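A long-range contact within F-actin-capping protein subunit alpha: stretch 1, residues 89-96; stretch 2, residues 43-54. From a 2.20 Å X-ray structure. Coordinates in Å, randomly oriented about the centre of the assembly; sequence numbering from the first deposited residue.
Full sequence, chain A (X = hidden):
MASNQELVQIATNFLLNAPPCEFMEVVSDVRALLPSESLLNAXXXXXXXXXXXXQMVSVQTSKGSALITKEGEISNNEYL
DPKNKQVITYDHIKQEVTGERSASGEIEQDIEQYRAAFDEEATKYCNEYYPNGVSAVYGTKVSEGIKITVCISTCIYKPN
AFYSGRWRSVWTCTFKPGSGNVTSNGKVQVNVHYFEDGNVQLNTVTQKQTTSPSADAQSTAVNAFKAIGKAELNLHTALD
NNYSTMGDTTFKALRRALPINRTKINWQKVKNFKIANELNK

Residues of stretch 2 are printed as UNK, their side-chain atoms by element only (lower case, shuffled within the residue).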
ATOM      1  N   THR A  89      -7.327  15.289  27.885  1.00 19.82           N
ATOM      2  CA  THR A  89      -8.488  14.425  27.725  1.00 20.05           C
ATOM      3  C   THR A  89      -8.777  14.490  26.227  1.00 19.48           C
ATOM      4  O   THR A  89      -8.797  15.583  25.639  1.00 18.77           O
ATOM      5  CB  THR A  89      -9.699  14.936  28.543  1.00 21.40           C
ATOM      6  OG1 THR A  89      -9.326  15.018  29.925  1.00 22.45           O
ATOM      7  CG2 THR A  89     -10.887  13.974  28.413  1.00 20.35           C
ATOM      8  N   TYR A  90      -9.004  13.326  25.624  1.00 17.92           N
ATOM      9  CA  TYR A  90      -9.215  13.220  24.179  1.00 19.63           C
ATOM     10  C   TYR A  90     -10.421  12.376  23.755  1.00 19.38           C
ATOM     11  O   TYR A  90     -10.671  11.313  24.315  1.00 20.33           O
ATOM     12  CB  TYR A  90      -7.942  12.622  23.566  1.00 18.44           C
ATOM     13  CG  TYR A  90      -7.881  12.565  22.060  1.00 18.68           C
ATOM     14  CD1 TYR A  90      -7.697  13.726  21.308  1.00 18.96           C
ATOM     15  CD2 TYR A  90      -7.903  11.345  21.392  1.00 17.67           C
ATOM     16  CE1 TYR A  90      -7.519  13.673  19.934  1.00 18.95           C
ATOM     17  CE2 TYR A  90      -7.725  11.278  20.017  1.00 19.65           C
ATOM     18  CZ  TYR A  90      -7.529  12.446  19.296  1.00 19.53           C
ATOM     19  OH  TYR A  90      -7.320  12.388  17.941  1.00 21.05           O
ATOM     20  N   ASP A  91     -11.162  12.848  22.760  1.00 19.97           N
ATOM     21  CA  ASP A  91     -12.304  12.090  22.261  1.00 21.57           C
ATOM     22  C   ASP A  91     -11.844  11.339  21.025  1.00 21.78           C
ATOM     23  O   ASP A  91     -11.702  11.936  19.958  1.00 20.77           O
ATOM     24  CB  ASP A  91     -13.454  13.008  21.864  1.00 24.72           C
ATOM     25  CG  ASP A  91     -14.710  12.231  21.500  1.00 29.35           C
ATOM     26  OD1 ASP A  91     -14.620  11.311  20.653  1.00 30.27           O
ATOM     27  OD2 ASP A  91     -15.785  12.533  22.064  1.00 30.85           O
ATOM     28  N   HIS A  92     -11.620  10.034  21.165  1.00 20.57           N
ATOM     29  CA  HIS A  92     -11.143   9.213  20.053  1.00 21.45           C
ATOM     30  C   HIS A  92     -12.047   9.112  18.837  1.00 21.13           C
ATOM     31  O   HIS A  92     -11.572   8.904  17.724  1.00 22.37           O
ATOM     32  CB  HIS A  92     -10.820   7.798  20.540  1.00 20.06           C
ATOM     33  CG  HIS A  92      -9.533   7.701  21.293  1.00 19.85           C
ATOM     34  ND1 HIS A  92      -9.481   7.549  22.660  1.00 20.25           N
ATOM     35  CD2 HIS A  92      -8.250   7.745  20.868  1.00 19.78           C
ATOM     36  CE1 HIS A  92      -8.218   7.498  23.046  1.00 19.93           C
ATOM     37  NE2 HIS A  92      -7.451   7.615  21.977  1.00 21.06           N
ATOM     38  N   ILE A  93     -13.348   9.245  19.033  1.00 21.41           N
ATOM     39  CA  ILE A  93     -14.255   9.138  17.908  1.00 22.42           C
ATOM     40  C   ILE A  93     -14.328  10.420  17.091  1.00 23.09           C
ATOM     41  O   ILE A  93     -14.387  10.375  15.863  1.00 23.28           O
ATOM     42  CB  ILE A  93     -15.664   8.737  18.381  1.00 22.39           C
ATOM     43  CG1 ILE A  93     -15.606   7.325  18.972  1.00 23.03           C
ATOM     44  CG2 ILE A  93     -16.639   8.796  17.222  1.00 21.59           C
ATOM     45  CD1 ILE A  93     -16.910   6.815  19.507  1.00 24.73           C
ATOM     46  N   LYS A  94     -14.312  11.559  17.768  1.00 23.73           N
ATOM     47  CA  LYS A  94     -14.382  12.843  17.085  1.00 25.66           C
ATOM     48  C   LYS A  94     -12.973  13.299  16.751  1.00 26.02           C
ATOM     49  O   LYS A  94     -12.787  14.239  15.983  1.00 25.23           O
ATOM     50  CB  LYS A  94     -15.029  13.891  17.984  1.00 27.94           C
ATOM     51  CG  LYS A  94     -16.159  13.375  18.850  1.00 31.17           C
ATOM     52  CD  LYS A  94     -16.554  14.432  19.871  1.00 32.64           C
ATOM     53  CE  LYS A  94     -17.608  15.360  19.325  1.00 33.83           C
ATOM     54  NZ  LYS A  94     -18.914  14.644  19.253  1.00 36.93           N
ATOM     55  N   GLN A  95     -11.992  12.633  17.352  1.00 26.86           N
ATOM     56  CA  GLN A  95     -10.580  12.952  17.151  1.00 27.72           C
ATOM     57  C   GLN A  95     -10.252  14.375  17.594  1.00 28.71           C
ATOM     58  O   GLN A  95      -9.562  15.116  16.897  1.00 30.02           O
ATOM     59  CB  GLN A  95     -10.204  12.731  15.685  1.00 26.87           C
ATOM     60  CG  GLN A  95     -10.083  11.251  15.334  1.00 27.95           C
ATOM     61  CD  GLN A  95     -10.202  10.966  13.847  1.00 29.97           C
ATOM     62  OE1 GLN A  95     -11.308  10.933  13.290  1.00 28.63           O
ATOM     63  NE2 GLN A  95      -9.062  10.759  13.192  1.00 30.09           N
ATOM     64  N   GLU A  96     -10.745  14.753  18.769  1.00 28.37           N
ATOM     65  CA  GLU A  96     -10.497  16.090  19.286  1.00 30.03           C
ATOM     66  C   GLU A  96     -10.302  16.114  20.799  1.00 28.06           C
ATOM     67  O   GLU A  96     -10.862  15.295  21.530  1.00 27.01           O
ATOM     68  CB  GLU A  96     -11.648  17.022  18.890  1.00 33.01           C
ATOM     69  CG  GLU A  96     -12.973  16.707  19.562  1.00 37.71           C
ATOM     70  CD  GLU A  96     -14.145  17.455  18.938  1.00 40.89           C
ATOM     71  OE1 GLU A  96     -13.966  18.053  17.852  1.00 43.19           O
ATOM     72  OE2 GLU A  96     -15.247  17.437  19.528  1.00 41.91           O
ATOM     73  N   UNK A  43     -18.134  -1.146  19.210  1.00 33.29           N
ATOM     74  CA  UNK A  43     -16.742  -1.446  18.880  1.00 32.68           C
ATOM     75  C   UNK A  43     -15.909  -0.201  18.563  1.00 31.13           C
ATOM     76  O   UNK A  43     -14.684  -0.198  18.737  1.00 29.00           O
ATOM     77  c   UNK A  43     -16.704  -2.394  17.677  1.00 31.93           C
ATOM     78  o   UNK A  43     -17.369  -1.798  16.573  1.00 30.20           O
ATOM     79  N   UNK A  44     -16.586   0.845  18.095  1.00 29.70           N
ATOM     80  CA  UNK A  44     -15.943   2.098  17.716  1.00 28.96           C
ATOM     81  C   UNK A  44     -14.848   2.597  18.661  1.00 28.48           C
ATOM     82  O   UNK A  44     -13.669   2.545  18.319  1.00 29.29           O
ATOM     83  c   UNK A  44     -16.995   3.172  17.530  1.00 26.77           C
ATOM     84  N   UNK A  45     -15.241   3.086  19.835  1.00 27.78           N
ATOM     85  CA  UNK A  45     -14.279   3.598  20.799  1.00 26.80           C
ATOM     86  C   UNK A  45     -12.944   2.875  20.829  1.00 26.31           C
ATOM     87  O   UNK A  45     -11.882   3.482  20.658  1.00 25.93           O
ATOM     88  N   UNK A  46     -12.994   1.570  21.052  1.00 25.90           N
ATOM     89  CA  UNK A  46     -11.788   0.763  21.100  1.00 26.34           C
ATOM     90  C   UNK A  46     -11.060   0.782  19.749  1.00 26.31           C
ATOM     91  O   UNK A  46      -9.830   0.817  19.697  1.00 26.96           O
ATOM     92  o   UNK A  46     -11.048  -1.554  21.343  1.00 33.62           O
ATOM     93  c   UNK A  46     -12.154  -0.674  21.485  1.00 29.00           C
ATOM     94  N   UNK A  47     -11.832   0.773  18.666  1.00 24.63           N
ATOM     95  CA  UNK A  47     -11.294   0.766  17.314  1.00 23.74           C
ATOM     96  C   UNK A  47     -10.555   2.055  16.959  1.00 23.73           C
ATOM     97  O   UNK A  47      -9.387   2.019  16.552  1.00 22.28           O
ATOM     98  c   UNK A  47     -12.427   0.525  16.294  1.00 24.99           C
ATOM     99  o   UNK A  47     -13.006  -0.767  16.525  1.00 27.44           O
ATOM    100  c   UNK A  47     -11.901   0.595  14.875  1.00 23.61           C
ATOM    101  N   UNK A  48     -11.233   3.191  17.098  1.00 22.22           N
ATOM    102  CA  UNK A  48     -10.610   4.478  16.797  1.00 22.19           C
ATOM    103  C   UNK A  48      -9.400   4.715  17.709  1.00 21.94           C
ATOM    104  O   UNK A  48      -8.353   5.201  17.265  1.00 21.53           O
ATOM    105  c   UNK A  48     -13.846   6.995  14.207  1.00 21.97           C
ATOM    106  c   UNK A  48     -11.627   5.609  16.964  1.00 21.17           C
ATOM    107  c   UNK A  48     -14.580   5.872  13.837  1.00 21.43           C
ATOM    108  c   UNK A  48     -13.376   4.573  15.480  1.00 22.18           C
ATOM    109  c   UNK A  48     -12.641   5.689  15.855  1.00 19.64           C
ATOM    110  c   UNK A  48     -12.884   6.897  15.210  1.00 21.05           C
ATOM    111  c   UNK A  48     -14.345   4.659  14.474  1.00 22.65           C
ATOM    112  N   UNK A  49      -9.546   4.365  18.983  1.00 20.35           N
ATOM    113  CA  UNK A  49      -8.460   4.515  19.947  1.00 21.52           C
ATOM    114  C   UNK A  49      -7.185   3.780  19.497  1.00 20.14           C
ATOM    115  O   UNK A  49      -6.067   4.297  19.633  1.00 18.42           O
ATOM    116  n   UNK A  49      -7.423   2.972  24.621  1.00 30.19           N
ATOM    117  n   UNK A  49      -7.716   0.787  23.975  1.00 34.21           N
ATOM    118  c   UNK A  49      -8.925   3.995  21.310  1.00 23.20           C
ATOM    119  c   UNK A  49      -7.108   1.687  24.735  1.00 32.41           C
ATOM    120  c   UNK A  49      -7.825   3.755  22.320  1.00 24.38           C
ATOM    121  c   UNK A  49      -8.419   3.485  23.690  1.00 26.67           C
ATOM    122  n   UNK A  49      -6.183   1.301  25.605  1.00 30.92           N
ATOM    123  N   UNK A  50      -7.363   2.574  18.962  1.00 19.51           N
ATOM    124  CA  UNK A  50      -6.243   1.757  18.486  1.00 18.55           C
ATOM    125  C   UNK A  50      -5.510   2.455  17.339  1.00 17.69           C
ATOM    126  O   UNK A  50      -4.284   2.482  17.302  1.00 16.51           O
ATOM    127  c   UNK A  50      -6.761   0.388  18.042  1.00 17.40           C
ATOM    128  c   UNK A  50      -4.471  -0.734  18.105  1.00 22.61           C
ATOM    129  o   UNK A  50      -3.400  -0.884  17.471  1.00 23.10           O
ATOM    130  c   UNK A  50      -5.754  -0.498  17.318  1.00 22.69           C
ATOM    131  o   UNK A  50      -4.536  -0.786  19.350  1.00 23.42           O
ATOM    132  N   UNK A  51      -6.275   3.022  16.411  1.00 18.04           N
ATOM    133  CA  UNK A  51      -5.712   3.746  15.277  1.00 17.67           C
ATOM    134  C   UNK A  51      -4.998   5.017  15.752  1.00 18.58           C
ATOM    135  O   UNK A  51      -3.805   5.205  15.495  1.00 19.19           O
ATOM    136  c   UNK A  51      -6.821   4.144  14.297  1.00 18.22           C
ATOM    137  c   UNK A  51      -6.330   4.923  13.098  1.00 17.45           C
ATOM    138  c   UNK A  51      -5.330   4.984  10.890  1.00 18.67           C
ATOM    139  o   UNK A  51      -4.910   7.094   9.840  1.00 21.54           O
ATOM    140  c   UNK A  51      -5.815   4.269  11.976  1.00 18.38           C
ATOM    141  c   UNK A  51      -5.863   7.043  12.022  1.00 18.54           C
ATOM    142  c   UNK A  51      -6.346   6.317  13.100  1.00 17.94           C
ATOM    143  c   UNK A  51      -5.358   6.373  10.920  1.00 19.19           C
ATOM    144  N   UNK A  52      -5.735   5.884  16.445  1.00 17.70           N
ATOM    145  CA  UNK A  52      -5.175   7.140  16.927  1.00 19.54           C
ATOM    146  C   UNK A  52      -3.857   6.960  17.663  1.00 20.31           C
ATOM    147  O   UNK A  52      -2.870   7.629  17.356  1.00 20.96           O
ATOM    148  c   UNK A  52      -6.154   7.865  17.853  1.00 18.95           C
ATOM    149  n   UNK A  52      -8.502   8.413  17.813  1.00 16.31           N
ATOM    150  o   UNK A  52      -7.280   8.800  15.967  1.00 19.50           O
ATOM    151  c   UNK A  52      -7.365   8.394  17.128  1.00 18.27           C
ATOM    152  N   UNK A  53      -3.844   6.053  18.632  1.00 19.99           N
ATOM    153  CA  UNK A  53      -2.642   5.828  19.421  1.00 20.49           C
ATOM    154  C   UNK A  53      -1.501   5.140  18.677  1.00 18.08           C
ATOM    155  O   UNK A  53      -0.343   5.461  18.913  1.00 19.13           O
ATOM    156  c   UNK A  53      -2.965   5.038  20.709  1.00 20.68           C
ATOM    157  o   UNK A  53      -3.722   3.872  20.375  1.00 23.08           O
ATOM    158  c   UNK A  53      -3.774   5.894  21.674  1.00 20.35           C
ATOM    159  N   UNK A  54      -1.806   4.207  17.781  1.00 18.26           N
ATOM    160  CA  UNK A  54      -0.736   3.530  17.052  1.00 18.12           C
ATOM    161  C   UNK A  54      -0.151   4.433  15.975  1.00 16.05           C
ATOM    162  O   UNK A  54       1.003   4.277  15.591  1.00 17.39           O
ATOM    163  c   UNK A  54      -1.233   2.206  16.453  1.00 20.96           C
ATOM    164  o   UNK A  54      -2.392   2.387  15.667  1.00 25.03           O
TER

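Position 43 precedes the helix and carries one carbon and then one oxygen, out of reach of stretch 1: Ser43. Its backbone O is taken twice by position 47, through N and through a side-chain oxygen. Position 44 opens the helix with a single carbon, CB, 4.1 Å from CD1 of Ile93; a lone methyl is alanine, Ala44. Position 45 has no side-chain atoms, and its N lies 4.1 Å from Ile93 CD1, so the isoleucine tip rests on bare backbone: Gly45.

Position 46, one carbon then one oxygen, points away: Ser46. Position 47 has a carbon carrying one oxygen and one carbon, and makes no contact with stretch 1. It is Thr47; its OG1 donates to Ser43 O at 2.8 Å.

Position 48 bears one carbon and then a ring of six carbons with no heteroatom. Its CB packs 3.4 Å from His92 O, and the ring lies beside Ile93. This is Phe48, with CD2 3.8 Å from Ile93 CA.

Position 49 runs three carbons, a nitrogen, then a carbon carrying two more nitrogens. Its CB sits 3.7 Å from the centroid of the His92 ring, 6° off the normal, a CH-pi contact over the face. This is Arg49. The extended chain then leads away, and NE and NH2 find partners elsewhere in the structure.

Position 50, three carbons with two oxygens on the third, points away: Glu50. Position 51, one carbon and a six-carbon ring bearing an oxygen, makes no close contact with stretch 1: Tyr51.

Position 52 has two carbons, the second carrying one oxygen and one nitrogen, and points toward stretch 1. The nitrogen is 3.1 Å from His92 O and lies at the edge of the Tyr90 ring, 3.7 Å from Tyr90 CE2. It is Asn52, whose ND2 donates to His92 O, while OD1 is buried without a partner. Position 53 has a carbon carrying one oxygen and one carbon, the latter 4.1 Å from His92 NE2. It is Thr53; that carbon is CG2, while OG1 bonds Arg49 O at a very short 2.5 Å. Position 54, one carbon then one oxygen, is out of reach: Ser54.

The rule is a turn laid on a helix. Asp91 OD1 accepts from Lys94 N at 2.9 Å, bracing the turn from within. His92 lays its ring over the arginine's first carbons, Ile93 covers the alanine, glycine and phenylalanine, and one directional bond, from Asn52 to the His92 carbonyl, ties the two stretches together.

Stretch 2 (43-54) SAGSTFREYNTS
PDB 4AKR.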